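DUF1987 domain-containing protein (Pseudomonas aeruginosa, PDB 6K4F) probably serves as the regulatory phosphoprotein of the SiaABC threonine phosphorylation pathway, which controls biofilm formation in response to carbon availability. Local coordinates at residues A[77-80]-A[81-85]; A[66-70]-A[71-75]. All coordinates share one frame; numbering follows the deposited sequence.

Contact 1 (A[77-80]-A[81-85])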
loop_
_atom_site.group_PDB
_atom_site.type_symbol
_atom_site.label_atom_id
_atom_site.label_comp_id
_atom_site.label_asym_id
_atom_site.label_seq_id
_atom_site.Cartn_x
_atom_site.Cartn_y
_atom_site.Cartn_z
ATOM N N MET A 77 2.066 7.226 2.358
ATOM C CA MET A 77 1.849 7.618 3.749
ATOM C C MET A 77 0.364 7.820 4.035
ATOM O O MET A 77 -0.122 7.469 5.119
ATOM C CB MET A 77 2.640 8.884 4.063
ATOM C CG MET A 77 2.499 9.361 5.489
ATOM S SD MET A 77 3.564 8.395 6.574
ATOM C CE MET A 77 5.138 8.927 5.931
ATOM N N ASP A 78 -0.377 8.360 3.055
ATOM C CA ASP A 78 -1.816 8.544 3.211
ATOM C C ASP A 78 -2.525 7.206 3.355
ATOM O O ASP A 78 -3.406 7.050 4.208
ATOM C CB ASP A 78 -2.390 9.319 2.017
ATOM C CG ASP A 78 -1.993 10.808 2.013
ATOM O OD1 ASP A 78 -1.534 11.323 3.052
ATOM O OD2 ASP A 78 -2.164 11.460 0.959
ATOM N N ILE A 79 -2.153 6.228 2.529
ATOM C CA ILE A 79 -2.702 4.881 2.664
ATOM C C ILE A 79 -2.353 4.290 4.027
ATOM O O ILE A 79 -3.214 3.758 4.738
ATOM C CB ILE A 79 -2.196 3.993 1.516
ATOM C CG1 ILE A 79 -2.793 4.467 0.176
ATOM C CG2 ILE A 79 -2.528 2.531 1.789
ATOM C CD1 ILE A 79 -2.137 3.823 -1.044
ATOM N N LEU A 80 -1.083 4.372 4.411
ATOM C CA LEU A 80 -0.669 3.830 5.705
ATOM C C LEU A 80 -1.396 4.520 6.853
ATOM O O LEU A 80 -1.770 3.875 7.838
ATOM C CB LEU A 80 0.844 3.968 5.865
ATOM C CG LEU A 80 1.672 3.134 4.880
ATOM C CD1 LEU A 80 3.173 3.282 5.137
ATOM C CD2 LEU A 80 1.252 1.671 4.927
ATOM N N ASP A 81 -1.618 5.836 6.740
ATOM C CA ASP A 81 -2.340 6.537 7.795
ATOM C C ASP A 81 -3.793 6.083 7.871
ATOM O O ASP A 81 -4.355 5.992 8.973
ATOM C CB ASP A 81 -2.236 8.056 7.599
ATOM C CG ASP A 81 -0.901 8.639 8.115
ATOM O OD1 ASP A 81 -0.330 8.099 9.086
ATOM O OD2 ASP A 81 -0.426 9.657 7.558
ATOM N N LEU A 82 -4.410 5.769 6.724
ATOM C CA LEU A 82 -5.741 5.164 6.736
ATOM C C LEU A 82 -5.724 3.816 7.451
ATOM O O LEU A 82 -6.600 3.519 8.272
ATOM C CB LEU A 82 -6.264 5.003 5.307
ATOM C CG LEU A 82 -7.293 6.021 4.809
ATOM C CD1 LEU A 82 -8.634 5.777 5.479
ATOM C CD2 LEU A 82 -6.826 7.448 5.055
ATOM N N LEU A 83 -4.743 2.972 7.130
ATOM C CA LEU A 83 -4.648 1.674 7.782
ATOM C C LEU A 83 -4.391 1.823 9.277
ATOM O O LEU A 83 -4.913 1.046 10.086
ATOM C CB LEU A 83 -3.544 0.846 7.134
ATOM C CG LEU A 83 -3.735 0.528 5.644
ATOM C CD1 LEU A 83 -2.510 -0.181 5.100
ATOM C CD2 LEU A 83 -4.950 -0.335 5.477
ATOM N N GLU A 84 -3.576 2.803 9.665
ATOM C CA GLU A 84 -3.245 2.949 11.084
ATOM C C GLU A 84 -4.468 3.383 11.886
ATOM O O GLU A 84 -4.753 2.826 12.953
ATOM C CB GLU A 84 -2.099 3.942 11.267
ATOM C CG GLU A 84 -1.855 4.341 12.728
ATOM C CD GLU A 84 -1.167 3.245 13.536
ATOM O OE1 GLU A 84 -0.883 2.170 12.969
ATOM O OE2 GLU A 84 -0.902 3.465 14.741
ATOM N N GLU A 85 -5.195 4.385 11.384
ATOM C CA GLU A 85 -6.468 4.778 11.979
ATOM C C GLU A 85 -7.401 3.584 12.132
ATOM O O GLU A 85 -8.023 3.394 13.184
ATOM C CB GLU A 85 -7.122 5.860 11.116
ATOM C CG GLU A 85 -8.484 6.345 11.601
ATOM C CD GLU A 85 -8.488 6.752 13.064
ATOM O OE1 GLU A 85 -7.498 7.365 13.517
ATOM O OE2 GLU A 85 -9.489 6.471 13.757
HETATM O O HOH W 1 -1.243 11.196 5.865
#
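Asp81 folds back over the preceding turn of helix 70-88, the helix of the beta-alpha-beta unit between strands 59-68 and 93-99, and meets Met77 there. Its first torsion (chi1 -81°) sets CG beside the backbone N and anti to the carbonyl carbon, which brings the carboxylate back toward the turn before it. OD2 ends 3.6 Å from Met77 CG, across the flank of the bent methionine chain. The same oxygen stands 3.3 Å from Met77 O; both are acceptors, so this is proximity without a bond, and Met77 O is instead taken by Asp81 N at 2.7 Å. A water lies between the two acidic side chains on this face. It donates to Asp78 OD1 at 2.8 Å, whereas its separation from Asp81 OD2 is too short to be trusted, and its role toward Asp81 is therefore doubtful. With Asp78 OD1 and Asp81 OD2 4.9 Å apart, the two carboxylates may disfavour each other.

Leu80 and Leu83 belong to the buried side of the helix. Their side chains meet at an angle, Leu80 CD2 reaching Leu83 CD1 at 4.2 Å, and they continue into different surroundings: Leu80 packs on Phe113 of helix 108-115, Leu83 on Leu59 and Leu61 of the sheet and on Phe119. The backbone beneath is regular. Leu83 N donates to Ile79 O with an N-H...O angle of 163°. One residue along, Leu80 O accepts from Glu84 N, while Glu84 OE1 is held by Ser118 N. Ile79, which also rests on Leu61, completes the apolar patch by placing CG2 4.3 Å from Leu83 CD1.

Contact 2 (A[66-70]-A[71-75])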
loop_
_atom_site.group_PDB
_atom_site.type_symbol
_atom_site.label_atom_id
_atom_site.label_comp_id
_atom_site.label_asym_id
_atom_site.label_seq_id
_atom_site.Cartn_x
_atom_site.Cartn_y
_atom_site.Cartn_z
ATOM N N LEU A 66 9.750 -0.428 -5.875
ATOM C CA LEU A 66 11.145 -0.056 -6.040
ATOM C C LEU A 66 11.274 1.443 -5.803
ATOM O O LEU A 66 11.042 1.909 -4.687
ATOM C CB LEU A 66 11.642 -0.460 -7.426
ATOM C CG LEU A 66 11.402 -1.911 -7.849
ATOM C CD1 LEU A 66 11.802 -2.112 -9.301
ATOM C CD2 LEU A 66 12.141 -2.903 -6.959
ATOM N N TYR A 67 11.599 2.212 -6.834
ATOM C CA TYR A 67 11.726 3.654 -6.663
ATOM C C TYR A 67 10.360 4.297 -6.419
ATOM O O TYR A 67 9.366 3.944 -7.059
ATOM C CB TYR A 67 12.382 4.278 -7.894
ATOM C CG TYR A 67 12.624 5.755 -7.747
ATOM C CD1 TYR A 67 13.594 6.230 -6.876
ATOM C CD2 TYR A 67 11.879 6.677 -8.466
ATOM C CE1 TYR A 67 13.820 7.586 -6.730
ATOM C CE2 TYR A 67 12.098 8.037 -8.328
ATOM C CZ TYR A 67 13.067 8.485 -7.460
ATOM O OH TYR A 67 13.284 9.840 -7.320
ATOM N N LEU A 68 10.308 5.235 -5.472
ATOM C CA LEU A 68 9.119 6.052 -5.251
ATOM C C LEU A 68 9.530 7.514 -5.280
ATOM O O LEU A 68 10.438 7.917 -4.542
ATOM C CB LEU A 68 8.447 5.738 -3.913
ATOM C CG LEU A 68 7.792 4.395 -3.590
ATOM C CD1 LEU A 68 6.952 4.530 -2.328
ATOM C CD2 LEU A 68 6.925 3.929 -4.753
ATOM N N ASN A 69 8.869 8.314 -6.118
ATOM C CA ASN A 69 9.189 9.733 -6.089
ATOM C C ASN A 69 8.490 10.390 -4.900
ATOM O O ASN A 69 7.768 9.750 -4.133
ATOM C CB ASN A 69 8.847 10.403 -7.425
ATOM C CG ASN A 69 7.357 10.477 -7.702
ATOM O OD1 ASN A 69 6.542 9.913 -6.975
ATOM N ND2 ASN A 69 6.992 11.163 -8.795
ATOM N N THR A 70 8.731 11.690 -4.731
ATOM C CA THR A 70 8.231 12.404 -3.561
ATOM C C THR A 70 6.716 12.285 -3.429
ATOM O O THR A 70 6.199 11.976 -2.350
ATOM C CB THR A 70 8.669 13.868 -3.649
ATOM O OG1 THR A 70 10.081 13.938 -3.408
ATOM C CG2 THR A 70 7.922 14.747 -2.624
ATOM N N SER A 71 5.983 12.511 -4.522
ATOM C CA SER A 71 4.530 12.512 -4.401
ATOM C C SER A 71 4.001 11.103 -4.133
ATOM O O SER A 71 2.981 10.948 -3.447
ATOM C CB SER A 71 3.890 13.138 -5.649
ATOM O OG SER A 71 4.171 12.380 -6.811
ATOM N N SER A 72 4.726 10.072 -4.592
ATOM C CA SER A 72 4.323 8.691 -4.326
ATOM C C SER A 72 4.556 8.325 -2.864
ATOM O O SER A 72 3.758 7.606 -2.259
ATOM C CB SER A 72 5.092 7.728 -5.234
ATOM O OG SER A 72 4.651 7.850 -6.570
ATOM N N ILE A 73 5.646 8.821 -2.280
ATOM C CA ILE A 73 5.866 8.647 -0.845
ATOM C C ILE A 73 4.708 9.250 -0.059
ATOM O O ILE A 73 4.195 8.642 0.881
ATOM C CB ILE A 73 7.221 9.261 -0.433
ATOM C CG1 ILE A 73 8.376 8.417 -0.972
ATOM C CG2 ILE A 73 7.307 9.399 1.086
ATOM C CD1 ILE A 73 9.744 9.046 -0.745
ATOM N N LYS A 74 4.251 10.444 -0.452
ATOM C CA LYS A 74 3.137 11.068 0.259
ATOM C C LYS A 74 1.852 10.268 0.104
ATOM O O LYS A 74 1.072 10.141 1.060
ATOM C CB LYS A 74 2.941 12.497 -0.241
ATOM C CG LYS A 74 4.178 13.360 0.023
ATOM C CD LYS A 74 3.944 14.808 -0.299
ATOM C CE LYS A 74 5.099 15.640 0.206
ATOM N NZ LYS A 74 4.849 16.177 1.559
ATOM N N ALA A 75 1.617 9.727 -1.096
ATOM C CA ALA A 75 0.418 8.928 -1.340
ATOM C C ALA A 75 0.428 7.652 -0.512
ATOM O O ALA A 75 -0.593 7.271 0.071
ATOM C CB ALA A 75 0.311 8.596 -2.830
#
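Ser71 and Ser72 gather round Asn69, the N-cap of helix 70-88, where strand 59-68 turns into the helix of its beta-alpha-beta unit. Ser71 OG approaches Asn69 OD1 at 3.4 Å, a weak and unsettled bond, since this hydroxyl also hydrogen-bonds Ser37 OG. Ser72 supplies the main grip. Its backbone N donates to Asn69 OD1 at 3.0 Å, the capping bond, and its OG donates to the same oxygen at 2.8 Å. The two donors reach the amide oxygen from opposite faces of its plane, tilted from it by 32° and 28° respectively. Asn69 CG sits between its own backbone N and carbonyl carbon (chi1 68°), which turns OD1 toward the first helical turn, while ND2 is held by Pro34 O. Beyond OD1, Ser72 OG is also bonded to Ser32 OG. Next, Ile73 N donates to Asn69 O at 3.0 Å, and Ile73 CG1 packs on Leu68 CB at 4.0 Å; both side chains touch Leu109 of helix 108-115. Lys74 N bonds Thr70 O; its side chain runs beside that of Thr70 in the same direction, with CE 4.1 Å from Thr70 CG2.

Overall arrangement
Both contacts use helix 70-88 and follow each other along the chain, contact 2 at its N-terminal start and contact 1 further along, their centres about 15 Å apart. Each is partly buried. In contact 2 the polar chemistry is concentrated at the strand-to-helix junction, where one amide oxygen gathers the first helical turn, while the amide nitrogen and the two serine hydroxyls tie it to residues 32-37. Contact 1 is interior to the helix: its backbone bonds run i to i+4, an acidic, hydrated face looks outward, and Leu80 and Leu83, with Ile79, face inward. Helices 37-53 and 108-115 touch both contacts, with Phe113 packing against Ile73 at one and against Met77 and Leu80 at the other.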